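Local structure of ribosomal-protein-serine acetyltransferase, putative (Vibrio cholerae O1 biovar eltor, 2FCK) at residues Arg14-Leu19 with Gln79-Val84; Glu26-Cys31 with Gln52-Phe57; His39-Trp44 with Pro141-Ser146. The protein probably acetylates the N-termini of proteins that begin with serine or alanine, perhaps ribosomal proteins, as a GNAT-type acetyltransferase. One frame throughout, in Å; residues are numbered along the deposited sequence. Where two conformers were deposited one is given.

Contact 1: Arg14-Leu19 with Gln79-Val84; sequences RLQLRL and QTQTLV
The side-chain oxygen of Gln16 is the polar centre where Arg14-Leu19 meets Gln79-Val84: OE1 accepts the NE-H of Arg18 at 2.9 Å and also faces the amide of Gln81. That bond bends to 156° at the hydrogen, and NE approaches from above the Gln16 carbonyl plane although the oxygen itself lies in the guanidinium plane. Across the contact, Gln81 OE1 as modelled stands 2.8 Å from Gln16 OE1, and its NE2 lies 2.9 Å from Arg18 NH2; the amide is probably turned over, so its position carries more weight than the identity of these atoms. The planes are better evidence. The Gln81 amide is nearly coplanar with the guanidinium, which it meets at the edge, but stands almost perpendicular to the amide of Gln16. Gln16 gets there on an extended chain with CG anti to the backbone N (chi1 178°), whereas Gln81 bends at chi2 to turn its end towards the pair. A second guanidinium nitrogen is held locally, Arg18 NH1 donating to Leu19 O at 3.1 Å. Outside the segments Arg18 NH2 forms a salt bridge with Glu24, and Phe76 makes a cation-pi contact with the group, so its rotation is fixed from several directions. At the far end one water donates to Arg14 O at 2.7 Å and accepts from Gln79 N at 3.3 Å. The Gln16 and Gln81 CA atoms are 8.4 Å apart, consistent with strand 71-77 lying between strands 15-18 and 83-93. The polar cluster thus bridges strand 15-18 and the turn of the antiparallel hairpin 71-77/83-93, at the surface of the N-terminal half of a GNAT fold.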
loop_
_atom_site.group_PDB
_atom_site.type_symbol
_atom_site.label_atom_id
_atom_site.label_comp_id
_atom_site.label_asym_id
_atom_site.label_seq_id
_atom_site.Cartn_x
_atom_site.Cartn_y
_atom_site.Cartn_z
ATOM N N ARG A 14 19.062 -24.377 2.378
ATOM C CA ARG A 14 19.559 -24.584 1.015
ATOM C C ARG A 14 19.828 -23.313 0.195
ATOM O O ARG A 14 20.477 -23.389 -0.859
ATOM C CB ARG A 14 18.608 -25.501 0.256
ATOM C CG ARG A 14 18.413 -26.892 0.912
ATOM C CD ARG A 14 17.446 -27.692 0.096
ATOM N NE ARG A 14 16.096 -27.128 0.126
ATOM C CZ ARG A 14 15.066 -27.630 -0.548
ATOM N NH1 ARG A 14 13.861 -27.069 -0.458
ATOM N NH2 ARG A 14 15.238 -28.733 -1.299
ATOM N N LEU A 15 19.361 -22.169 0.701
ATOM C CA LEU A 15 19.268 -20.917 -0.093
ATOM C C LEU A 15 19.866 -19.701 0.593
ATOM O O LEU A 15 19.917 -19.614 1.834
ATOM C CB LEU A 15 17.787 -20.607 -0.501
ATOM C CG LEU A 15 17.016 -21.722 -1.174
ATOM C CD1 LEU A 15 15.509 -21.314 -1.328
ATOM C CD2 LEU A 15 17.683 -22.137 -2.508
ATOM N N GLN A 16 20.303 -18.751 -0.235
ATOM C CA GLN A 16 20.878 -17.513 0.244
ATOM C C GLN A 16 20.114 -16.416 -0.470
ATOM O O GLN A 16 20.141 -16.354 -1.706
ATOM C CB GLN A 16 22.363 -17.464 -0.133
ATOM C CG GLN A 16 23.051 -16.214 0.268
ATOM C CD GLN A 16 24.418 -16.107 -0.400
ATOM O OE1 GLN A 16 24.545 -16.276 -1.626
ATOM N NE2 GLN A 16 25.444 -15.901 0.410
ATOM N N LEU A 17 19.441 -15.575 0.310
ATOM C CA LEU A 17 18.632 -14.481 -0.221
ATOM C C LEU A 17 19.467 -13.210 -0.019
ATOM O O LEU A 17 19.776 -12.867 1.122
ATOM C CB LEU A 17 17.289 -14.363 0.548
ATOM C CG LEU A 17 16.156 -15.309 0.114
ATOM C CD1 LEU A 17 16.541 -16.808 0.298
ATOM C CD2 LEU A 17 14.960 -14.964 0.975
ATOM N N ARG A 18 19.775 -12.488 -1.100
ATOM C CA ARG A 18 20.660 -11.317 -1.018
ATOM C C ARG A 18 20.533 -10.450 -2.263
ATOM O O ARG A 18 19.939 -10.866 -3.267
ATOM C CB ARG A 18 22.120 -11.786 -0.889
ATOM C CG ARG A 18 22.608 -12.728 -2.028
ATOM C CD ARG A 18 24.132 -12.798 -2.008
ATOM N NE ARG A 18 24.673 -13.738 -2.979
ATOM C CZ ARG A 18 24.963 -13.422 -4.238
ATOM N NH1 ARG A 18 24.692 -12.200 -4.692
ATOM N NH2 ARG A 18 25.486 -14.342 -5.043
ATOM N N LEU A 19 21.141 -9.261 -2.210
ATOM C CA LEU A 19 21.198 -8.413 -3.388
ATOM C C LEU A 19 21.946 -9.146 -4.479
ATOM O O LEU A 19 23.078 -9.647 -4.261
ATOM C CB LEU A 19 22.003 -7.150 -3.104
ATOM C CG LEU A 19 21.136 -6.004 -2.671
ATOM C CD1 LEU A 19 22.068 -4.832 -2.318
ATOM C CD2 LEU A 19 20.073 -5.567 -3.713
ATOM N N GLN A 79 24.859 -24.172 -2.377
ATOM C CA GLN A 79 25.996 -25.022 -2.768
ATOM C C GLN A 79 26.601 -24.544 -4.100
ATOM O O GLN A 79 27.799 -24.300 -4.198
ATOM C CB GLN A 79 25.557 -26.491 -2.799
ATOM C CG GLN A 79 25.755 -27.178 -1.432
ATOM C CD GLN A 79 24.999 -28.496 -1.281
ATOM O OE1 GLN A 79 24.521 -29.083 -2.269
ATOM N NE2 GLN A 79 24.886 -28.971 -0.031
ATOM N N THR A 80 25.753 -24.346 -5.100
ATOM C CA THR A 80 26.194 -24.042 -6.450
ATOM C C THR A 80 26.320 -22.543 -6.738
ATOM O O THR A 80 26.935 -22.152 -7.725
ATOM C CB THR A 80 25.200 -24.624 -7.443
ATOM O OG1 THR A 80 23.904 -24.022 -7.229
ATOM C CG2 THR A 80 25.099 -26.147 -7.278
ATOM N N GLN A 81 25.708 -21.712 -5.886
ATOM C CA GLN A 81 25.547 -20.270 -6.126
ATOM C C GLN A 81 24.743 -19.930 -7.402
ATOM O O GLN A 81 24.859 -18.826 -7.951
ATOM C CB GLN A 81 26.873 -19.515 -6.043
ATOM C CG GLN A 81 27.329 -19.216 -4.625
ATOM C CD GLN A 81 26.522 -18.117 -3.950
ATOM O OE1 GLN A 81 25.759 -18.372 -3.012
ATOM N NE2 GLN A 81 26.686 -16.901 -4.415
ATOM N N THR A 82 23.900 -20.848 -7.869
ATOM C CA THR A 82 23.099 -20.477 -9.023
ATOM C C THR A 82 21.882 -19.710 -8.606
ATOM O O THR A 82 21.308 -19.984 -7.576
ATOM C CB THR A 82 22.772 -21.608 -9.994
ATOM O OG1 THR A 82 21.403 -21.990 -9.962
ATOM C CG2 THR A 82 23.679 -22.774 -9.811
ATOM N N LEU A 83 21.546 -18.715 -9.413
ATOM C CA LEU A 83 20.356 -17.913 -9.159
ATOM C C LEU A 83 19.119 -18.658 -9.587
ATOM O O LEU A 83 18.997 -19.038 -10.758
ATOM C CB LEU A 83 20.478 -16.616 -9.955
ATOM C CG LEU A 83 19.360 -15.594 -9.861
ATOM C CD1 LEU A 83 19.222 -15.040 -8.439
ATOM C CD2 LEU A 83 19.672 -14.471 -10.890
ATOM N N VAL A 84 18.170 -18.845 -8.671
ATOM C CA VAL A 84 16.947 -19.638 -8.985
ATOM C C VAL A 84 15.679 -18.821 -9.111
ATOM O O VAL A 84 14.627 -19.319 -9.553
ATOM C CB VAL A 84 16.689 -20.802 -7.955
ATOM C CG1 VAL A 84 17.932 -21.657 -7.809
ATOM C CG2 VAL A 84 16.237 -20.264 -6.620
HETATM O O HOH W 1 21.983 -25.525 -1.520
#

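Contact 2: Glu26-Cys31 with Gln52-Phe57; sequences EELVQC and QEAEQF
In the pair of helices that follows the first strands of the GNAT fold, Leu28 and Val29 of helix 25-33 pack on Ala54 and Phe57 of helix 51-66. The local axes come within 8.8 Å at an angle of 110° between their N-to-C directions, so the helices cross steeply and meet over a short patch. Backbone groups are engaged inside each helix, as where Gln30 N donates to Glu26 O at 2.9 Å, and the patch itself is apolar. Its backbone centre is the Val29-Ala54 pair, whose CA atoms are 6.4 Å apart, a closeness that the small side chain of Ala54 permits. Ala54 CB is touched by two methyls from different residues: Val29 CG2 lies 3.7 Å from it, and Leu28 CD2 lies 4.1 Å from it. The branch of Val29 that does the touching is the one set beside the backbone N; CG1 takes the position anti to that atom. Across to helix 51-66 Leu28 works through CD2, which also passes 4.0 Å from Ala54 O. GNAT proteins commonly place these two helices on the acceptor-substrate side of the cleft, although nothing here identifies a substrate. Leu28 and Phe57 both start toward the opposite helix, and with CG anti to the backbone N in each (chi1 177° and 175°), Leu28 CD2 arrives 3.7 Å from Phe57 CD2. It meets that ring obliquely, and the two side chains cross at about a right angle. Ala25 adds to the patch against Ala54 and Glu55, while Phe49, in the loop before helix 51-66, covers Val29 and Ala54. Toward the sheet, Leu28 touches Trp104 of strand 98-105 and Phe57 touches Met86 of strand 83-93, while the Phe57 ring stacks with Trp44.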
loop_
_atom_site.group_PDB
_atom_site.type_symbol
_atom_site.label_atom_id
_atom_site.label_comp_id
_atom_site.label_asym_id
_atom_site.label_seq_id
_atom_site.Cartn_x
_atom_site.Cartn_y
_atom_site.Cartn_z
ATOM N N GLU A 26 25.022 -11.747 -16.077
ATOM C CA GLU A 26 25.033 -12.992 -16.831
ATOM C C GLU A 26 24.152 -14.066 -16.176
ATOM O O GLU A 26 23.384 -14.746 -16.874
ATOM C CB GLU A 26 26.479 -13.455 -17.054
ATOM C CG GLU A 26 26.713 -14.952 -17.228
ATOM C CD GLU A 26 28.157 -15.278 -17.656
ATOM O OE1 GLU A 26 28.821 -16.075 -16.947
ATOM O OE2 GLU A 26 28.612 -14.716 -18.685
ATOM N N GLU A 27 24.279 -14.206 -14.853
ATOM C CA GLU A 27 23.504 -15.145 -14.058
ATOM C C GLU A 27 21.996 -14.844 -14.107
ATOM O O GLU A 27 21.163 -15.751 -14.139
ATOM C CB GLU A 27 23.990 -15.128 -12.606
ATOM C CG GLU A 27 25.334 -15.842 -12.390
ATOM C CD GLU A 27 26.580 -14.983 -12.658
ATOM O OE1 GLU A 27 26.531 -14.000 -13.442
ATOM O OE2 GLU A 27 27.635 -15.320 -12.079
ATOM N N LEU A 28 21.653 -13.561 -14.121
ATOM C CA LEU A 28 20.246 -13.158 -14.202
ATOM C C LEU A 28 19.690 -13.444 -15.610
ATOM O O LEU A 28 18.551 -13.887 -15.764
ATOM C CB LEU A 28 20.107 -11.677 -13.847
ATOM C CG LEU A 28 18.674 -11.116 -13.955
ATOM C CD1 LEU A 28 17.708 -11.896 -13.075
ATOM C CD2 LEU A 28 18.637 -9.618 -13.609
ATOM N N VAL A 29 20.495 -13.159 -16.627
ATOM C CA VAL A 29 20.135 -13.484 -18.012
ATOM C C VAL A 29 19.889 -14.993 -18.183
ATOM O O VAL A 29 18.827 -15.370 -18.702
ATOM C CB VAL A 29 21.201 -12.973 -19.011
ATOM C CG1 VAL A 29 21.100 -13.698 -20.350
ATOM C CG2 VAL A 29 21.033 -11.488 -19.195
ATOM N N GLN A 30 20.812 -15.832 -17.707
ATOM C CA GLN A 30 20.636 -17.295 -17.706
ATOM C C GLN A 30 19.316 -17.695 -17.055
ATOM O O GLN A 30 18.604 -18.545 -17.587
ATOM C CB GLN A 30 21.785 -18.062 -17.027
ATOM C CG GLN A 30 21.483 -19.591 -16.755
ATOM C CD GLN A 30 22.648 -20.418 -16.191
ATOM O OE1 GLN A 30 23.781 -20.238 -16.601
ATOM N NE2 GLN A 30 22.352 -21.354 -15.267
ATOM N N CYS A 31 18.993 -17.083 -15.919
ATOM C CA CYS A 31 17.813 -17.482 -15.169
ATOM C C CYS A 31 16.528 -17.283 -15.992
ATOM O O CYS A 31 15.620 -18.118 -15.945
ATOM C CB CYS A 31 17.743 -16.749 -13.830
ATOM S SG CYS A 31 16.409 -17.281 -12.754
ATOM N N GLN A 52 22.682 -5.986 -20.819
ATOM C CA GLN A 52 22.604 -4.579 -20.426
ATOM C C GLN A 52 21.277 -4.239 -19.749
ATOM O O GLN A 52 21.228 -3.430 -18.818
ATOM C CB GLN A 52 22.872 -3.646 -21.615
ATOM C CG GLN A 52 23.367 -2.278 -21.174
ATOM C CD GLN A 52 23.645 -1.335 -22.334
ATOM O OE1 GLN A 52 22.775 -1.093 -23.183
ATOM N NE2 GLN A 52 24.857 -0.778 -22.365
ATOM N N GLU A 53 20.199 -4.859 -20.218
ATOM C CA GLU A 53 18.915 -4.800 -19.520
ATOM C C GLU A 53 18.987 -5.452 -18.130
ATOM O O GLU A 53 18.449 -4.915 -17.169
ATOM C CB GLU A 53 17.803 -5.429 -20.358
ATOM C CG GLU A 53 16.830 -4.408 -20.941
ATOM C CD GLU A 53 15.993 -3.700 -19.854
ATOM O OE1 GLU A 53 15.337 -2.670 -20.171
ATOM O OE2 GLU A 53 16.000 -4.166 -18.679
ATOM N N ALA A 54 19.688 -6.578 -18.039
ATOM C CA ALA A 54 19.937 -7.250 -16.750
ATOM C C ALA A 54 20.714 -6.307 -15.803
ATOM O O ALA A 54 20.305 -6.082 -14.660
ATOM C CB ALA A 54 20.696 -8.561 -16.970
ATOM N N GLU A 55 21.815 -5.749 -16.296
ATOM C CA GLU A 55 22.591 -4.768 -15.533
ATOM C C GLU A 55 21.704 -3.625 -15.029
ATOM O O GLU A 55 21.760 -3.282 -13.856
ATOM C CB GLU A 55 23.762 -4.222 -16.349
ATOM C CG GLU A 55 24.898 -5.185 -16.513
ATOM C CD GLU A 55 25.954 -4.707 -17.478
ATOM O OE1 GLU A 55 25.854 -3.561 -17.994
ATOM O OE2 GLU A 55 26.908 -5.487 -17.712
ATOM N N GLN A 56 20.878 -3.043 -15.902
ATOM C CA GLN A 56 20.013 -1.915 -15.523
ATOM C C GLN A 56 19.027 -2.262 -14.380
ATOM O O GLN A 56 18.805 -1.492 -13.420
ATOM C CB GLN A 56 19.294 -1.388 -16.776
ATOM C CG GLN A 56 17.888 -0.820 -16.534
ATOM C CD GLN A 56 17.419 0.147 -17.616
ATOM O OE1 GLN A 56 18.222 0.650 -18.420
ATOM N NE2 GLN A 56 16.115 0.437 -17.622
ATOM N N PHE A 57 18.440 -3.438 -14.506
ATOM C CA PHE A 57 17.537 -3.961 -13.485
ATOM C C PHE A 57 18.233 -4.181 -12.146
ATOM O O PHE A 57 17.694 -3.837 -11.106
ATOM C CB PHE A 57 16.907 -5.267 -13.946
ATOM C CG PHE A 57 16.046 -5.909 -12.883
ATOM C CD1 PHE A 57 14.772 -5.410 -12.583
ATOM C CD2 PHE A 57 16.545 -6.954 -12.130
ATOM C CE1 PHE A 57 13.999 -5.992 -11.563
ATOM C CE2 PHE A 57 15.783 -7.535 -11.138
ATOM C CZ PHE A 57 14.509 -7.059 -10.846
#

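Contact 3: His39-Trp44 with Pro141-Ser146; sequences HQWVDW and PENVPS
Trp41 lays one face of its indole flat against Asn143, with the ring and amide planes only 18° apart and therefore stacked. The overlap is measurable at two points. Asn143 CB sits over the six-membered ring, 3.6 Å from its centroid and 9° off the normal, a clear CH-pi contact; Asn143 CG follows at 3.6 Å from Trp41 CE2, so that one end of the amide sits over the five-membered ring and the other runs past its NE1 side. Because that amide is probably turned over in the model, the stack is secure but the placing of its oxygen and nitrogen is not. Asn143 reaches the ring with CG anti to its own backbone N (chi1 -171°). The opposite face of the indole is covered by the neighbouring residue, Gln40, whose CG lies 3.4 Å above the plane over its centre, so the ring is held between the Gln40 stem on one face and the CB and amide of Asn143 on the other. At the far end of the indole, Trp41 CH2 approaches Glu142 O obliquely at 3.5 Å and Glu142 CB at 3.8 Å. Asn143 occupies the N-cap position of helix 144-152. A nitrate ion, probably from the crystallisation liquor, lies about 4 Å from the Asn143 side chain. The contact therefore joins the loop between the first two helices to the turn after strand 134-139, parts that in GNAT enzymes typically flank the mouth of the cofactor and acceptor cleft.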
loop_
_atom_site.group_PDB
_atom_site.type_symbol
_atom_site.label_atom_id
_atom_site.label_comp_id
_atom_site.label_asym_id
_atom_site.label_seq_id
_atom_site.Cartn_x
_atom_site.Cartn_y
_atom_site.Cartn_z
ATOM N N HIS A 39 9.594 -15.112 -18.894
ATOM C CA HIS A 39 9.655 -13.925 -19.743
ATOM C C HIS A 39 8.296 -13.225 -19.828
ATOM O O HIS A 39 8.233 -12.029 -20.072
ATOM C CB HIS A 39 10.091 -14.299 -21.163
ATOM C CG HIS A 39 9.128 -15.206 -21.857
ATOM N ND1 HIS A 39 9.116 -16.575 -21.666
ATOM C CD2 HIS A 39 8.099 -14.930 -22.690
ATOM C CE1 HIS A 39 8.146 -17.105 -22.392
ATOM N NE2 HIS A 39 7.517 -16.131 -23.023
ATOM N N GLN A 40 7.213 -13.953 -19.634
ATOM C CA GLN A 40 5.924 -13.329 -19.862
ATOM C C GLN A 40 5.391 -12.618 -18.634
ATOM O O GLN A 40 4.463 -11.819 -18.751
ATOM C CB GLN A 40 4.913 -14.335 -20.357
ATOM C CG GLN A 40 4.426 -15.293 -19.337
ATOM C CD GLN A 40 3.716 -16.480 -19.981
ATOM O OE1 GLN A 40 2.735 -16.315 -20.718
ATOM N NE2 GLN A 40 4.194 -17.680 -19.688
ATOM N N TRP A 41 5.984 -12.902 -17.478
ATOM C CA TRP A 41 5.540 -12.354 -16.207
ATOM C C TRP A 41 6.459 -11.268 -15.676
ATOM O O TRP A 41 5.997 -10.369 -15.002
ATOM C CB TRP A 41 5.403 -13.455 -15.142
ATOM C CG TRP A 41 4.617 -14.649 -15.585
ATOM C CD1 TRP A 41 5.060 -15.953 -15.658
ATOM C CD2 TRP A 41 3.253 -14.669 -16.020
ATOM N NE1 TRP A 41 4.049 -16.769 -16.109
ATOM C CE2 TRP A 41 2.932 -16.005 -16.348
ATOM C CE3 TRP A 41 2.271 -13.681 -16.181
ATOM C CZ2 TRP A 41 1.654 -16.381 -16.821
ATOM C CZ3 TRP A 41 1.010 -14.055 -16.647
ATOM C CH2 TRP A 41 0.711 -15.399 -16.960
ATOM N N VAL A 42 7.769 -11.396 -15.888
ATOM C CA VAL A 42 8.686 -10.385 -15.371
ATOM C C VAL A 42 8.634 -9.192 -16.347
ATOM O O VAL A 42 8.498 -9.366 -17.572
ATOM C CB VAL A 42 10.109 -10.962 -15.084
ATOM C CG1 VAL A 42 10.645 -10.345 -13.835
ATOM C CG2 VAL A 42 10.062 -12.473 -14.836
ATOM N N ASP A 43 8.646 -7.977 -15.796
ATOM C CA ASP A 43 8.347 -6.744 -16.565
ATOM C C ASP A 43 9.394 -6.355 -17.619
ATOM O O ASP A 43 9.078 -6.148 -18.790
ATOM C CB ASP A 43 8.162 -5.556 -15.600
ATOM C CG ASP A 43 7.041 -4.636 -16.018
ATOM O OD1 ASP A 43 6.021 -5.143 -16.526
ATOM O OD2 ASP A 43 7.160 -3.408 -15.818
ATOM N N TRP A 44 10.633 -6.243 -17.147
ATOM C CA TRP A 44 11.825 -5.837 -17.899
ATOM C C TRP A 44 12.319 -6.791 -18.992
ATOM O O TRP A 44 12.325 -8.003 -18.812
ATOM C CB TRP A 44 12.938 -5.653 -16.896
ATOM C CG TRP A 44 12.827 -6.618 -15.746
ATOM C CD1 TRP A 44 11.942 -6.567 -14.704
ATOM C CD2 TRP A 44 13.641 -7.782 -15.525
ATOM N NE1 TRP A 44 12.166 -7.620 -13.838
ATOM C CE2 TRP A 44 13.201 -8.379 -14.326
ATOM C CE3 TRP A 44 14.694 -8.375 -16.227
ATOM C CZ2 TRP A 44 13.785 -9.540 -13.817
ATOM C CZ3 TRP A 44 15.268 -9.536 -15.720
ATOM C CH2 TRP A 44 14.805 -10.106 -14.535
ATOM N N PRO A 141 -3.914 -13.109 -12.687
ATOM C CA PRO A 141 -4.891 -14.234 -12.704
ATOM C C PRO A 141 -4.502 -15.379 -13.653
ATOM O O PRO A 141 -4.971 -16.514 -13.486
ATOM C CB PRO A 141 -6.187 -13.575 -13.212
ATOM C CG PRO A 141 -6.046 -12.151 -12.903
ATOM C CD PRO A 141 -4.577 -11.827 -13.030
ATOM N N GLU A 142 -3.646 -15.100 -14.630
ATOM C CA GLU A 142 -3.288 -16.132 -15.625
ATOM C C GLU A 142 -2.051 -16.918 -15.249
ATOM O O GLU A 142 -1.659 -17.824 -15.975
ATOM C CB GLU A 142 -3.045 -15.505 -16.980
ATOM C CG GLU A 142 -4.203 -14.774 -17.540
ATOM C CD GLU A 142 -4.170 -14.880 -19.031
ATOM O OE1 GLU A 142 -4.805 -15.826 -19.550
ATOM O OE2 GLU A 142 -3.446 -14.068 -19.672
ATOM N N ASN A 143 -1.424 -16.553 -14.138
ATOM C CA ASN A 143 -0.218 -17.213 -13.662
ATOM C C ASN A 143 -0.574 -18.157 -12.506
ATOM O O ASN A 143 -0.425 -17.850 -11.326
ATOM C CB ASN A 143 0.833 -16.149 -13.245
ATOM C CG ASN A 143 2.233 -16.748 -12.929
ATOM O OD1 ASN A 143 3.241 -16.002 -12.832
ATOM N ND2 ASN A 143 2.306 -18.036 -12.727
ATOM N N VAL A 144 -1.061 -19.328 -12.861
ATOM C CA VAL A 144 -1.509 -20.273 -11.841
ATOM C C VAL A 144 -0.392 -20.786 -10.907
ATOM O O VAL A 144 -0.592 -20.872 -9.701
ATOM C CB VAL A 144 -2.333 -21.416 -12.484
ATOM C CG1 VAL A 144 -2.818 -22.428 -11.410
ATOM C CG2 VAL A 144 -3.509 -20.812 -13.267
ATOM N N PRO A 145 0.796 -21.127 -11.446
ATOM C CA PRO A 145 1.878 -21.564 -10.541
ATOM C C PRO A 145 2.190 -20.523 -9.439
ATOM O O PRO A 145 2.458 -20.907 -8.308
ATOM C CB PRO A 145 3.062 -21.793 -11.490
ATOM C CG PRO A 145 2.383 -22.175 -12.826
ATOM C CD PRO A 145 1.201 -21.210 -12.862
ATOM N N SER A 146 2.058 -19.228 -9.734
ATOM C CA SER A 146 2.389 -18.184 -8.733
ATOM C C SER A 146 1.309 -18.178 -7.636
ATOM O O SER A 146 1.562 -17.942 -6.441
ATOM C CB SER A 146 2.508 -16.778 -9.379
ATOM O OG SER A 146 1.244 -16.293 -9.851
#

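Contacts 1 and 3 lie at the surface, while contact 2 is partly buried and joins them: Leu83 of contact 1 packs against helix 25-33, with its CD2 3.6 Å from Leu28 CA, and Trp44 of contact 3 stacks on Phe57, Phe57 CE1 to Trp44 NE1 being 3.3 Å. Contacts 1 and 3 do not touch, their nearest atoms staying about 7 Å apart. Chemistry follows place. At the hairpin turn, amides, a guanidinium and a water meet in contact 1; between the helices, contact 2 is apolar; between loop 39-44 and the N-terminus of helix 144-152, contact 3 relies on a flat stack. Contact 2 is nested within the chain loop closed by contact 1, whereas contact 3 reaches much later sequence.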